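Local coordinates for protein RmpA (Streptococcus mutans, PDB 3BJV) that probably serves as the cytoplasmic IIA component of a phosphoenolpyruvate-dependent phosphotransferase system, passing on phosphoryl groups during ascorbate uptake, at residues S12-T18 and F80-T86; G63-H68 and V97-L103. All coordinates share one frame; numbering follows the deposited sequence.

Contact 1: S12-T18 and F80-T86; sequences SIRLGLT and FSLVTLT
Ser12 OG donates to Phe80 O at 2.7 Å, lying in the carbonyl plane on a lone pair, the shortest bond between the two segments. With chi1 at 56° the hydroxyl stands between its own backbone N and carbonyl carbon, a rotation that turns it to the neighbouring strand. From there parallel pairing takes over: Leu82 N reaches Ser12 O at 2.9 Å, and Leu82 O in turn receives Arg14 N. The axes of strands 13-15 and 82-85 run only 6° from parallel. Pairing thins at Arg14 O, whose bond from Thr84 N is weak at 3.5 Å, and the register then slips by one residue: Arg14 faces Val83, but Leu17 faces Leu85. This beta bulge contains Gly16, which has positive phi. Thr84 bridges it with two acceptors, its side-chain OG1 taking Gly16 N (3.0 Å, 168° at the hydrogen) and its carbonyl O taking Leu17 N. Leu15 CD2 crosses the Thr84 side chain obliquely, touching its OG1 as well as its methyl CG2, the latter at 3.9 Å. Beyond the bulge, the hydroxyls Thr18 OG1 and Thr86 OG1 bond at 3.0 Å. Ile13 and Leu82 share one sheet face, which helices 3-10 and 138-147 cover through Phe7 and Val141. Arg14, Leu17, Val83 and Leu85 share the other, where helix 22-36 packs; there the guanidinium of Arg14 turns to His11 O and to a salt bridge with Glu35. Strand 96-104 pairs antiparallel with 79-85 on its remaining edge.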
loop_
_atom_site.group_PDB
_atom_site.type_symbol
_atom_site.label_atom_id
_atom_site.label_comp_id
_atom_site.label_asym_id
_atom_site.label_seq_id
_atom_site.Cartn_x
_atom_site.Cartn_y
_atom_site.Cartn_z
ATOM N N SER A 12 1.945 1.787 22.227
ATOM C CA SER A 12 1.510 0.626 21.525
ATOM C C SER A 12 2.648 -0.206 20.953
ATOM O O SER A 12 2.409 -1.030 20.058
ATOM C CB SER A 12 0.574 1.064 20.438
ATOM O OG SER A 12 1.265 1.994 19.648
ATOM N N ILE A 13 3.871 0.002 21.437
ATOM C CA ILE A 13 4.967 -0.923 21.157
ATOM C C ILE A 13 5.099 -1.910 22.318
ATOM O O ILE A 13 5.377 -1.487 23.448
ATOM C CB ILE A 13 6.329 -0.241 21.043
ATOM C CG1 ILE A 13 6.355 0.735 19.871
ATOM C CG2 ILE A 13 7.383 -1.327 20.882
ATOM C CD1 ILE A 13 7.586 1.552 19.828
ATOM N N ARG A 14 4.858 -3.202 22.061
ATOM C CA ARG A 14 4.850 -4.239 23.094
ATOM C C ARG A 14 5.722 -5.344 22.537
ATOM O O ARG A 14 5.396 -5.923 21.534
ATOM C CB ARG A 14 3.416 -4.738 23.350
ATOM C CG ARG A 14 2.313 -3.646 23.640
ATOM C CD ARG A 14 2.517 -2.809 24.973
ATOM N NE ARG A 14 1.434 -1.821 25.184
ATOM C CZ ARG A 14 0.301 -2.029 25.856
ATOM N NH1 ARG A 14 -0.608 -1.060 25.936
ATOM N NH2 ARG A 14 0.058 -3.189 26.448
ATOM N N LEU A 15 6.860 -5.629 23.151
ATOM C CA LEU A 15 7.817 -6.533 22.542
ATOM C C LEU A 15 7.989 -7.850 23.274
ATOM O O LEU A 15 7.691 -7.937 24.490
ATOM C CB LEU A 15 9.162 -5.828 22.491
ATOM C CG LEU A 15 9.240 -4.489 21.812
ATOM C CD1 LEU A 15 10.547 -3.901 22.272
ATOM C CD2 LEU A 15 9.233 -4.602 20.274
ATOM N N GLY A 16 8.500 -8.858 22.547
ATOM C CA GLY A 16 8.799 -10.170 23.126
ATOM C C GLY A 16 7.602 -10.939 23.707
ATOM O O GLY A 16 7.695 -11.580 24.781
ATOM N N LEU A 17 6.480 -10.904 22.979
ATOM C CA LEU A 17 5.253 -11.533 23.413
ATOM C C LEU A 17 5.138 -12.916 22.829
ATOM O O LEU A 17 5.737 -13.206 21.826
ATOM C CB LEU A 17 4.031 -10.661 23.041
ATOM C CG LEU A 17 4.011 -9.221 23.609
ATOM C CD1 LEU A 17 2.632 -8.612 23.423
ATOM C CD2 LEU A 17 4.397 -9.201 25.098
ATOM N N THR A 18 4.350 -13.760 23.467
ATOM C CA THR A 18 4.150 -15.127 23.014
ATOM C C THR A 18 2.660 -15.303 22.635
ATOM O O THR A 18 1.786 -14.972 23.437
ATOM C CB THR A 18 4.587 -16.160 24.122
ATOM O OG1 THR A 18 5.972 -15.935 24.445
ATOM C CG2 THR A 18 4.446 -17.613 23.636
ATOM N N PHE A 80 -1.160 3.376 15.177
ATOM C CA PHE A 80 -0.417 2.184 14.872
ATOM C C PHE A 80 -0.015 1.509 16.170
ATOM O O PHE A 80 0.151 2.182 17.165
ATOM C CB PHE A 80 0.901 2.526 14.167
ATOM C CG PHE A 80 0.762 3.277 12.888
ATOM C CD1 PHE A 80 0.840 4.672 12.867
ATOM C CD2 PHE A 80 0.641 2.595 11.670
ATOM C CE1 PHE A 80 0.746 5.371 11.667
ATOM C CE2 PHE A 80 0.578 3.306 10.432
ATOM C CZ PHE A 80 0.646 4.670 10.443
ATOM N N SER A 81 0.186 0.183 16.128
ATOM C CA SER A 81 0.941 -0.505 17.154
ATOM C C SER A 81 2.025 -1.427 16.528
ATOM O O SER A 81 2.055 -1.669 15.350
ATOM C CB SER A 81 0.015 -1.326 18.024
ATOM O OG SER A 81 -0.401 -2.458 17.290
ATOM N N LEU A 82 2.939 -1.906 17.346
ATOM C CA LEU A 82 3.942 -2.818 16.913
ATOM C C LEU A 82 4.143 -3.827 18.030
ATOM O O LEU A 82 4.395 -3.462 19.206
ATOM C CB LEU A 82 5.235 -2.087 16.582
ATOM C CG LEU A 82 6.276 -2.914 15.819
ATOM C CD1 LEU A 82 7.030 -1.961 14.961
ATOM C CD2 LEU A 82 7.223 -3.649 16.773
ATOM N N VAL A 83 4.022 -5.095 17.642
ATOM C CA VAL A 83 4.154 -6.228 18.534
ATOM C C VAL A 83 5.175 -7.169 17.858
ATOM O O VAL A 83 5.083 -7.389 16.643
ATOM C CB VAL A 83 2.782 -6.944 18.681
ATOM C CG1 VAL A 83 2.952 -8.436 19.076
ATOM C CG2 VAL A 83 1.835 -6.205 19.679
ATOM N N THR A 84 6.118 -7.724 18.627
ATOM C CA THR A 84 7.023 -8.777 18.136
ATOM C C THR A 84 6.780 -10.024 18.968
ATOM O O THR A 84 6.534 -9.931 20.147
ATOM C CB THR A 84 8.491 -8.392 18.292
ATOM O OG1 THR A 84 8.769 -8.098 19.659
ATOM C CG2 THR A 84 8.862 -7.152 17.409
ATOM N N LEU A 85 6.764 -11.177 18.328
ATOM C CA LEU A 85 6.602 -12.491 18.980
ATOM C C LEU A 85 7.966 -13.187 19.224
ATOM O O LEU A 85 8.957 -12.931 18.497
ATOM C CB LEU A 85 5.714 -13.412 18.087
ATOM C CG LEU A 85 4.342 -12.826 17.751
ATOM C CD1 LEU A 85 3.723 -13.662 16.777
ATOM C CD2 LEU A 85 3.457 -12.816 18.989
ATOM N N THR A 86 7.984 -14.126 20.178
ATOM C CA THR A 86 9.203 -14.875 20.458
ATOM C C THR A 86 9.398 -16.047 19.482
ATOM O O THR A 86 10.536 -16.473 19.225
ATOM C CB THR A 86 9.252 -15.333 21.915
ATOM O OG1 THR A 86 8.045 -16.040 22.233
ATOM C CG2 THR A 86 9.414 -14.085 22.871
#

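Contact 2: G63-H68 and V97-L103; sequences GMAMPH and VQVLLAL
The sequence Gly-Met-Ala-Met-Pro-His, which forms strand 63-65 and runs on past its end, matches the segment that in type 2 IIA domains carries the phosphoryl-accepting histidine, so His68 is probably that residue; contact 2 is its parallel pairing with segment 97-103. It begins with a beta bulge, for Gly63 O is gripped by two consecutive amides, Gln98 N at 2.9 Å, tilted 31° from the carbonyl plane, and Val99 N at 3.1 Å, nearly in line with the C=O. Past the one-residue shift the bonds alternate: Ala65 N to Val99 O, then Leu101 N to Ala65 O at 2.9 Å. Pro67, which lacks an amide hydrogen, still accepts through its O from Leu103 N at 3.1 Å, so the pairing continues almost to the histidine. Within the segment, His68 ND1 donates to Met66 O at 2.9 Å, the acceptor lying at the ring edge close to its plane; this bond fixes the rotation of the imidazole, whose CG stands between backbone N and carbonyl carbon (chi1 65°). Apolar groups split between the faces. Leu100 CD2 touches both Pro67 CG, 4.1 Å away, and Ala65 CB, the two lying on the same side of the methyl, with the Pro67 and Leu100 side chains crossing at about a right angle. Met66 and Leu103 instead run side by side, CE against CD2 at 3.4 Å. Around His68, Tyr57 and His111 bring their rings and Thr112 of the second subunit packs. Leu100 and Pro67 face helix 22-36, Met64, Leu101 and Leu103 face helix 108-123, and strand 79-85 pairs with the other edge of 96-104.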
loop_
_atom_site.group_PDB
_atom_site.type_symbol
_atom_site.label_atom_id
_atom_site.label_comp_id
_atom_site.label_asym_id
_atom_site.label_seq_id
_atom_site.Cartn_x
_atom_site.Cartn_y
_atom_site.Cartn_z
ATOM N N GLY A 63 7.305 -12.820 7.210
ATOM C CA GLY A 63 7.641 -12.376 8.547
ATOM C C GLY A 63 6.738 -11.284 9.146
ATOM O O GLY A 63 6.623 -11.181 10.368
ATOM N N MET A 64 6.102 -10.449 8.339
ATOM C CA MET A 64 5.305 -9.382 8.935
ATOM C C MET A 64 3.801 -9.342 8.495
ATOM O O MET A 64 3.437 -9.815 7.409
ATOM C CB MET A 64 6.005 -8.022 8.745
ATOM C CG MET A 64 5.919 -7.425 7.332
ATOM S SD MET A 64 4.266 -6.775 6.853
ATOM C CE MET A 64 4.315 -5.149 7.606
ATOM N N ALA A 65 2.955 -8.794 9.361
ATOM C CA ALA A 65 1.566 -8.530 9.074
ATOM C C ALA A 65 1.248 -7.101 9.510
ATOM O O ALA A 65 1.765 -6.636 10.524
ATOM C CB ALA A 65 0.693 -9.517 9.832
ATOM N N MET A 66 0.406 -6.404 8.744
ATOM C CA MET A 66 -0.216 -5.154 9.198
ATOM C C MET A 66 -1.729 -5.303 9.378
ATOM O O MET A 66 -2.497 -4.804 8.565
ATOM C CB MET A 66 0.109 -3.975 8.264
ATOM C CG MET A 66 0.242 -4.380 6.869
ATOM S SD MET A 66 0.358 -2.990 5.753
ATOM C CE MET A 66 -1.377 -2.409 5.806
ATOM N N PRO A 67 -2.170 -5.977 10.463
ATOM C CA PRO A 67 -3.604 -6.265 10.638
ATOM C C PRO A 67 -4.445 -4.964 10.699
ATOM O O PRO A 67 -4.052 -3.995 11.386
ATOM C CB PRO A 67 -3.664 -6.974 11.996
ATOM C CG PRO A 67 -2.258 -7.246 12.407
ATOM C CD PRO A 67 -1.357 -6.374 11.626
ATOM N N HIS A 68 -5.537 -4.932 9.948
ATOM C CA HIS A 68 -6.469 -3.799 9.908
ATOM C C HIS A 68 -7.846 -4.225 9.362
ATOM O O HIS A 68 -8.034 -5.348 8.874
ATOM C CB HIS A 68 -5.937 -2.667 9.048
ATOM C CG HIS A 68 -5.807 -3.029 7.607
ATOM N ND1 HIS A 68 -4.853 -3.909 7.138
ATOM C CD2 HIS A 68 -6.519 -2.640 6.528
ATOM C CE1 HIS A 68 -4.991 -4.058 5.835
ATOM N NE2 HIS A 68 -6.010 -3.313 5.441
ATOM N N VAL A 97 4.510 -15.463 10.567
ATOM C CA VAL A 97 4.595 -14.071 11.029
ATOM C C VAL A 97 5.245 -14.005 12.360
ATOM O O VAL A 97 4.914 -14.781 13.246
ATOM C CB VAL A 97 3.183 -13.348 11.131
ATOM C CG1 VAL A 97 3.325 -11.979 11.727
ATOM C CG2 VAL A 97 2.537 -13.275 9.718
ATOM N N GLN A 98 6.173 -13.065 12.494
ATOM C CA GLN A 98 6.788 -12.777 13.772
ATOM C C GLN A 98 6.662 -11.322 14.250
ATOM O O GLN A 98 6.859 -11.035 15.410
ATOM C CB GLN A 98 8.239 -13.210 13.769
ATOM C CG GLN A 98 8.673 -13.504 15.182
ATOM C CD GLN A 98 9.997 -14.234 15.260
ATOM O OE1 GLN A 98 10.428 -14.625 16.350
ATOM N NE2 GLN A 98 10.639 -14.449 14.094
ATOM N N VAL A 99 6.359 -10.397 13.333
ATOM C CA VAL A 99 6.200 -8.977 13.689
ATOM C C VAL A 99 4.829 -8.484 13.231
ATOM O O VAL A 99 4.454 -8.690 12.076
ATOM C CB VAL A 99 7.312 -8.072 13.100
ATOM C CG1 VAL A 99 7.224 -6.667 13.673
ATOM C CG2 VAL A 99 8.706 -8.670 13.344
ATOM N N LEU A 100 4.088 -7.834 14.136
ATOM C CA LEU A 100 2.771 -7.307 13.780
ATOM C C LEU A 100 2.677 -5.799 14.003
ATOM O O LEU A 100 2.949 -5.289 15.091
ATOM C CB LEU A 100 1.613 -8.074 14.458
ATOM C CG LEU A 100 1.643 -9.567 14.242
ATOM C CD1 LEU A 100 2.141 -10.245 15.509
ATOM C CD2 LEU A 100 0.254 -10.044 13.927
ATOM N N LEU A 101 2.351 -5.094 12.933
ATOM C CA LEU A 101 2.145 -3.682 12.992
ATOM C C LEU A 101 0.670 -3.398 12.610
ATOM O O LEU A 101 0.319 -3.374 11.426
ATOM C CB LEU A 101 3.154 -2.958 12.103
ATOM C CG LEU A 101 3.585 -1.538 12.510
ATOM C CD1 LEU A 101 4.876 -1.140 11.737
ATOM C CD2 LEU A 101 2.454 -0.541 12.225
ATOM N N ALA A 102 -0.181 -3.269 13.630
ATOM C CA ALA A 102 -1.597 -2.977 13.440
ATOM C C ALA A 102 -1.787 -1.527 13.069
ATOM O O ALA A 102 -1.076 -0.641 13.518
ATOM C CB ALA A 102 -2.365 -3.278 14.644
ATOM N N LEU A 103 -2.789 -1.295 12.261
ATOM C CA LEU A 103 -2.941 -0.054 11.589
ATOM C C LEU A 103 -4.363 0.366 11.865
ATOM O O LEU A 103 -5.289 -0.436 11.602
ATOM C CB LEU A 103 -2.755 -0.362 10.082
ATOM C CG LEU A 103 -3.154 0.577 8.933
ATOM C CD1 LEU A 103 -2.928 2.071 9.351
ATOM C CD2 LEU A 103 -2.286 0.210 7.724
#

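Contacts 1 and 2 are two parallel pairings in one mixed sheet, their centres 10 Å apart, joined by the antiparallel pairing of strands 79-85 and 96-104. Val83 O to Leu100 N at 2.7 Å and Leu85 N to Gln98 O at 2.9 Å are probable hydrogen bonds across that seam. Along the chain the segments alternate, 12-18, 63-68, 80-86 and 97-103, so that neither contact closes before the other opens. Helix 22-36 packs against both pairings from one side of the sheet, consistent with a three-layer alpha/beta sandwich. Contact 2 ties the segment ending in His68 to strand 96-104, which pairs with 79-85 in turn, while contact 1 brings in the N-terminal strand.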